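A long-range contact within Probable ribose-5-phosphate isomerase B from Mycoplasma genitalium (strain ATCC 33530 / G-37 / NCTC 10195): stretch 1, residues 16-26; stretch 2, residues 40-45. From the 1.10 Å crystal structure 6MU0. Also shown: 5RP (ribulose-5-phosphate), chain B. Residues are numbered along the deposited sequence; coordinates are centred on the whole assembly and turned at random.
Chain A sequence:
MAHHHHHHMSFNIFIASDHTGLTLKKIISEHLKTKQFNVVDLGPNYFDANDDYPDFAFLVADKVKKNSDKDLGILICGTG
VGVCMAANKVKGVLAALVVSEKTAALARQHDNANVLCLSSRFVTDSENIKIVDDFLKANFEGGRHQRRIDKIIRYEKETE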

ATOM      1  N   ALA A  16      -3.398  -6.783  -2.176  1.00  7.19           N
ATOM      2  CA  ALA A  16      -2.887  -8.057  -2.654  1.00  7.87           C
ATOM      3  C   ALA A  16      -1.692  -8.465  -1.805  1.00  7.41           C
ATOM      4  O   ALA A  16      -1.160  -7.679  -1.016  1.00  7.72           O
ATOM      5  N   SER A  17      -1.248  -9.702  -1.998  1.00  8.05           N
ATOM      6  CA  SER A  17      -0.090 -10.216  -1.283  1.00  7.96           C
ATOM      7  C   SER A  17       0.598 -11.241  -2.167  1.00  8.00           C
ATOM      8  O   SER A  17       0.162 -11.512  -3.286  1.00  9.26           O
ATOM      9  N   ASP A  18       1.681 -11.829  -1.665  1.00  7.78           N
ATOM     10  CA  ASP A  18       2.092 -13.126  -2.174  1.00  8.60           C
ATOM     11  C   ASP A  18       1.603 -14.212  -1.218  1.00  8.24           C
ATOM     12  O   ASP A  18       0.817 -13.958  -0.294  1.00  8.14           O
ATOM     13  N   HIS A  19       2.075 -15.440  -1.445  1.00  8.19           N
ATOM     14  CA  HIS A  19       1.666 -16.589  -0.646  1.00  8.89           C
ATOM     15  C   HIS A  19       1.919 -16.419   0.844  1.00  8.98           C
ATOM     16  O   HIS A  19       1.320 -17.154   1.634  1.00 11.29           O
ATOM     17  N   THR A  20       2.806 -15.506   1.253  1.00  8.18           N
ATOM     18  CA  THR A  20       3.115 -15.367   2.673  1.00  8.82           C
ATOM     19  C   THR A  20       2.045 -14.606   3.439  1.00  9.59           C
ATOM     20  O   THR A  20       2.082 -14.604   4.673  1.00 11.04           O
ATOM     21  N   GLY A  21       1.119 -13.945   2.752  1.00  9.74           N
ATOM     22  CA  GLY A  21       0.288 -12.965   3.420  1.00  9.85           C
ATOM     23  C   GLY A  21      -1.214 -13.145   3.322  1.00  9.32           C
ATOM     24  O   GLY A  21      -1.953 -12.179   3.530  1.00  9.83           O
ATOM     25  N   LEU A  22      -1.690 -14.364   3.038  1.00  9.91           N
ATOM     26  CA  LEU A  22      -3.117 -14.539   2.772  1.00 10.45           C
ATOM     27  C   LEU A  22      -3.976 -14.294   4.008  1.00 10.07           C
ATOM     28  O   LEU A  22      -5.059 -13.704   3.904  1.00 10.37           O
ATOM     29  N   THR A  23      -3.546 -14.785   5.175  1.00 10.43           N
ATOM     30  CA  THR A  23      -4.341 -14.589   6.384  1.00 11.62           C
ATOM     31  C   THR A  23      -4.444 -13.106   6.724  1.00  9.88           C
ATOM     32  O   THR A  23      -5.531 -12.588   7.005  1.00 10.87           O
ATOM     33  N   LEU A  24      -3.309 -12.406   6.708  1.00 10.17           N
ATOM     34  CA  LEU A  24      -3.318 -10.977   6.994  1.00  9.80           C
ATOM     35  C   LEU A  24      -4.158 -10.217   5.978  1.00  8.68           C
ATOM     36  O   LEU A  24      -4.899  -9.295   6.341  1.00  9.00           O
ATOM     37  N   LYS A  25      -4.065 -10.593   4.700  1.00  8.97           N
ATOM     38  CA  LYS A  25      -4.843  -9.909   3.674  1.00  8.55           C
ATOM     39  C   LYS A  25      -6.338  -9.989   3.967  1.00  8.43           C
ATOM     40  O   LYS A  25      -7.052  -8.985   3.857  1.00  9.24           O
ATOM     41  N   LYS A  26      -6.836 -11.175   4.340  1.00  8.81           N
ATOM     42  CA  LYS A  26      -8.261 -11.277   4.659  1.00 10.03           C
ATOM     43  C   LYS A  26      -8.613 -10.465   5.900  1.00  9.34           C
ATOM     44  O   LYS A  26      -9.659  -9.805   5.940  1.00  9.94           O
ATOM     45  N   VAL A  40     -10.867  -3.897  -2.542  1.00  8.85           N
ATOM     46  CA  VAL A  40     -10.787  -4.747  -3.723  1.00  9.64           C
ATOM     47  C   VAL A  40      -9.604  -5.694  -3.523  1.00  9.12           C
ATOM     48  O   VAL A  40      -8.447  -5.295  -3.693  1.00  9.79           O
ATOM     49  N   ASP A  41      -9.887  -6.953  -3.179  1.00  9.73           N
ATOM     50  CA  ASP A  41      -8.861  -7.976  -2.995  1.00  9.48           C
ATOM     51  C   ASP A  41      -8.513  -8.551  -4.364  1.00  9.03           C
ATOM     52  O   ASP A  41      -9.330  -9.243  -4.983  1.00 10.27           O
ATOM     53  N   LEU A  42      -7.306  -8.252  -4.843  1.00  8.80           N
ATOM     54  CA  LEU A  42      -6.853  -8.683  -6.157  1.00  9.96           C
ATOM     55  C   LEU A  42      -6.137 -10.024  -6.128  1.00 10.88           C
ATOM     56  O   LEU A  42      -5.623 -10.460  -7.163  1.00 13.14           O
ATOM     57  N   GLY A  43      -6.100 -10.691  -4.983  1.00  9.95           N
ATOM     58  CA  GLY A  43      -5.535 -12.012  -4.893  1.00 10.14           C
ATOM     59  C   GLY A  43      -4.173 -12.019  -4.228  1.00  9.44           C
ATOM     60  O   GLY A  43      -3.645 -10.976  -3.823  1.00  9.26           O
ATOM     61  N   PRO A  44      -3.567 -13.211  -4.103  1.00 10.07           N
ATOM     62  CA  PRO A  44      -4.117 -14.507  -4.519  1.00 10.97           C
ATOM     63  C   PRO A  44      -5.270 -14.966  -3.629  1.00  9.92           C
ATOM     64  O   PRO A  44      -5.423 -14.513  -2.496  1.00 10.09           O
ATOM     65  N   ASN A  45      -6.081 -15.869  -4.171  1.00 10.22           N
ATOM     66  CA  ASN A  45      -7.278 -16.359  -3.504  1.00 10.99           C
ATOM     67  C   ASN A  45      -7.107 -17.763  -2.950  1.00 10.83           C
ATOM     68  O   ASN A  45      -8.028 -18.297  -2.318  1.00 12.27           O
TER

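The polar heart of this contact is Lys-25, the residue of the helix whose CA-to-CB bond points toward the other stretch. Its chain leaves the helix extended, with chi1 and chi2 both t, then bends through p values at chi3 and chi4, which brings the ammonium group against stretch 2. There Lys-25 NZ forms a salt bridge with Asp-41 OD1 at 2.9 Å, supplemented by a weak hydrogen bond to Asp-41 OD2 at 3.3 Å. A second strong hydrogen bond runs from Lys-25 NZ to Pro-44 O, also 2.9 Å. A long, flexible side chain with several donor hydrogens suits this position, for it can serve a carboxylate and a carbonyl together. Asp-41, with chi1 t, starts sideways but its end comes nearer; Asp-41 OD1 also accepts from Gly-43 N at 2.9 Å, so one oxygen ties the turn to the lysine.

The backbone adds a hydrogen bond from Ser-17 N to Gly-43 O, 3.3 Å long. Gly-43 O also lies 3.2 Å from Ala-16 CA in a CA-H...O contact. Gly-43 adopts backbone angles at which a CB would jam against the preceding carbonyl oxygen, so glycine fits here.

Apolar packing centres on Pro-44, which follows a cis peptide bond. Leu-22, chi1 m and chi2 t, offers a methyl to the proline ring, CD2 lying 3.5 Å from Pro-44 CG, while Pro-44 CD sits 3.0 Å from Ser-17 O, a carbonyl without a hydrogen-bond partner. Ala-16 CB, 4.4 Å from Leu-42 CB, is small enough to suit closely spaced backbones.

Ser-17 OG (chi1 p) donates to Asp-18 O at 2.8 Å. The CA-to-CB bonds of Asp-18 and His-19 point away from stretch 2, and both side chains bind ribulose-5-phosphate: Asp-18 OD2 accepts from 5RP O13 at 2.6 Å, and His-19 NE2 donates to 5RP O11 at 2.7 Å.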

ATOM      1  CB  ALA A  16      -2.522  -8.015  -4.138  1.00  8.19           C
ATOM      2  CB  SER A  17      -0.512 -10.860   0.042  1.00  8.69           C
ATOM      3  OG  SER A  17      -1.229 -12.067  -0.163  1.00  9.12           O
ATOM      4  CB  ASP A  18       3.595 -13.190  -2.472  1.00  8.22           C
ATOM      5  CG  ASP A  18       4.463 -13.220  -1.221  1.00  7.83           C
ATOM      6  OD1 ASP A  18       3.922 -13.098  -0.097  1.00  7.99           O
ATOM      7  OD2 ASP A  18       5.705 -13.359  -1.381  1.00  8.43           O
ATOM      8  CB  HIS A  19       2.410 -17.843  -1.113  1.00  9.58           C
ATOM      9  CG  HIS A  19       3.904 -17.698  -1.120  1.00  9.06           C
ATOM     10  ND1 HIS A  19       4.604 -17.260  -2.225  1.00  9.46           N
ATOM     11  CD2 HIS A  19       4.829 -17.925  -0.157  1.00  9.43           C
ATOM     12  CE1 HIS A  19       5.897 -17.225  -1.942  1.00  9.93           C
ATOM     13  NE2 HIS A  19       6.059 -17.624  -0.691  1.00  9.43           N
ATOM     14  CB  THR A  20       4.457 -14.646   2.900  1.00  9.10           C
ATOM     15  OG1 THR A  20       4.326 -13.257   2.568  1.00  8.68           O
ATOM     16  CG2 THR A  20       5.581 -15.267   2.086  1.00 10.53           C
ATOM     17  CB  LEU A  22      -3.388 -15.931   2.215  1.00 11.90           C
ATOM     18  CG  LEU A  22      -2.629 -16.257   0.930  1.00 16.00           C
ATOM     19  CD1 LEU A  22      -3.029 -17.635   0.427  1.00 17.80           C
ATOM     20  CD2 LEU A  22      -2.889 -15.197  -0.123  1.00 17.82           C
ATOM     21  CB  THR A  23      -3.735 -15.389   7.540  1.00 15.34           C
ATOM     22  OG1 THR A  23      -3.819 -16.789   7.241  1.00 17.83           O
ATOM     23  CG2 THR A  23      -4.473 -15.104   8.843  1.00 17.22           C
ATOM     24  CB  LEU A  24      -1.888 -10.452   7.009  1.00  9.44           C
ATOM     25  CG  LEU A  24      -1.773  -8.950   7.252  1.00 10.38           C
ATOM     26  CD1 LEU A  24      -2.312  -8.560   8.626  1.00 10.82           C
ATOM     27  CD2 LEU A  24      -0.344  -8.479   7.066  1.00 11.12           C
ATOM     28  CB  LYS A  25      -4.516 -10.485   2.298  1.00  8.84           C
ATOM     29  CG  LYS A  25      -5.381  -9.902   1.188  1.00  8.57           C
ATOM     30  CD  LYS A  25      -4.713 -10.011  -0.170  1.00  9.89           C
ATOM     31  CE  LYS A  25      -4.489 -11.452  -0.616  1.00 10.11           C
ATOM     32  NZ  LYS A  25      -5.764 -12.159  -0.901  1.00  9.67           N
ATOM     33  CB  LYS A  26      -8.708 -12.730   4.841  1.00 11.73           C
ATOM     34  CG  LYS A  26     -10.202 -12.813   5.210  1.00 12.32           C
ATOM     35  CD  LYS A  26     -10.753 -14.226   5.331  1.00 13.04           C
ATOM     36  CE  LYS A  26     -12.233 -14.190   5.722  1.00 14.23           C
ATOM     37  NZ  LYS A  26     -12.814 -15.557   5.823  1.00 14.43           N
ATOM     38  CB  VAL A  40     -10.616  -3.917  -5.000  1.00 10.07           C
ATOM     39  CG1 VAL A  40     -10.780  -4.783  -6.227  1.00 11.27           C
ATOM     40  CG2 VAL A  40     -11.587  -2.740  -5.014  1.00 10.83           C
ATOM     41  CB  ASP A  41      -9.423  -9.035  -2.050  1.00 11.27           C
ATOM     42  CG  ASP A  41      -8.455 -10.177  -1.757  1.00 10.59           C
ATOM     43  OD1 ASP A  41      -7.381 -10.297  -2.387  1.00  9.99           O
ATOM     44  OD2 ASP A  41      -8.798 -10.986  -0.874  1.00 12.47           O
ATOM     45  CB  LEU A  42      -5.961  -7.614  -6.792  1.00  9.34           C
ATOM     46  CG  LEU A  42      -6.650  -6.269  -7.038  1.00 10.07           C
ATOM     47  CD1 LEU A  42      -5.680  -5.276  -7.650  1.00 11.16           C
ATOM     48  CD2 LEU A  42      -7.867  -6.442  -7.932  1.00 11.65           C
ATOM     49  CB  PRO A  44      -2.919 -15.459  -4.402  1.00 13.72           C
ATOM     50  CG  PRO A  44      -1.982 -14.811  -3.503  1.00 14.03           C
ATOM     51  CD  PRO A  44      -2.237 -13.342  -3.491  1.00 11.04           C
ATOM     52  CB  ASN A  45      -8.465 -16.248  -4.460  1.00 11.98           C
ATOM     53  CG  ASN A  45      -8.630 -14.832  -4.956  1.00 12.01           C
ATOM     54  OD1 ASN A  45      -8.557 -13.888  -4.168  1.00 12.88           O
ATOM     55  ND2 ASN A  45      -8.773 -14.659  -6.261  1.00 12.22           N
TER
HETATM   56  C2  5RP B 201      10.002 -10.310  -0.787  1.00 11.20           C
HETATM   57  C3  5RP B 201       9.492 -11.284   0.256  1.00 10.64           C
HETATM   58  C5  5RP B 201       8.788 -12.554  -0.248  1.00  9.19           C
HETATM   59  O13 5RP B 201       7.550 -12.735   0.411  1.00  8.66           O
HETATM   60  C6  5RP B 201       9.765 -13.684   0.084  1.00  9.17           C
HETATM   61  O14 5RP B 201      10.990 -13.435  -0.602  1.00  9.32           O
HETATM   62  C7  5RP B 201       9.221 -15.046  -0.288  1.00  9.32           C
HETATM   63  O8  5RP B 201      10.095 -16.037   0.282  1.00  9.00           O
HETATM   64  P9  5RP B 201       9.803 -17.591   0.011  1.00  9.02           P
HETATM   65  O12 5RP B 201      10.890 -18.320   0.748  1.00  9.82           O
HETATM   66  O11 5RP B 201       8.409 -17.883   0.556  1.00  9.19           O
HETATM   67  O10 5RP B 201       9.840 -17.814  -1.489  1.00  9.67           O
HETATM   68  O4  5RP B 201       9.662 -11.121   1.446  1.00 10.49           O
HETATM   69  O1  5RP B 201      10.632  -9.195  -0.167  1.00 12.51           O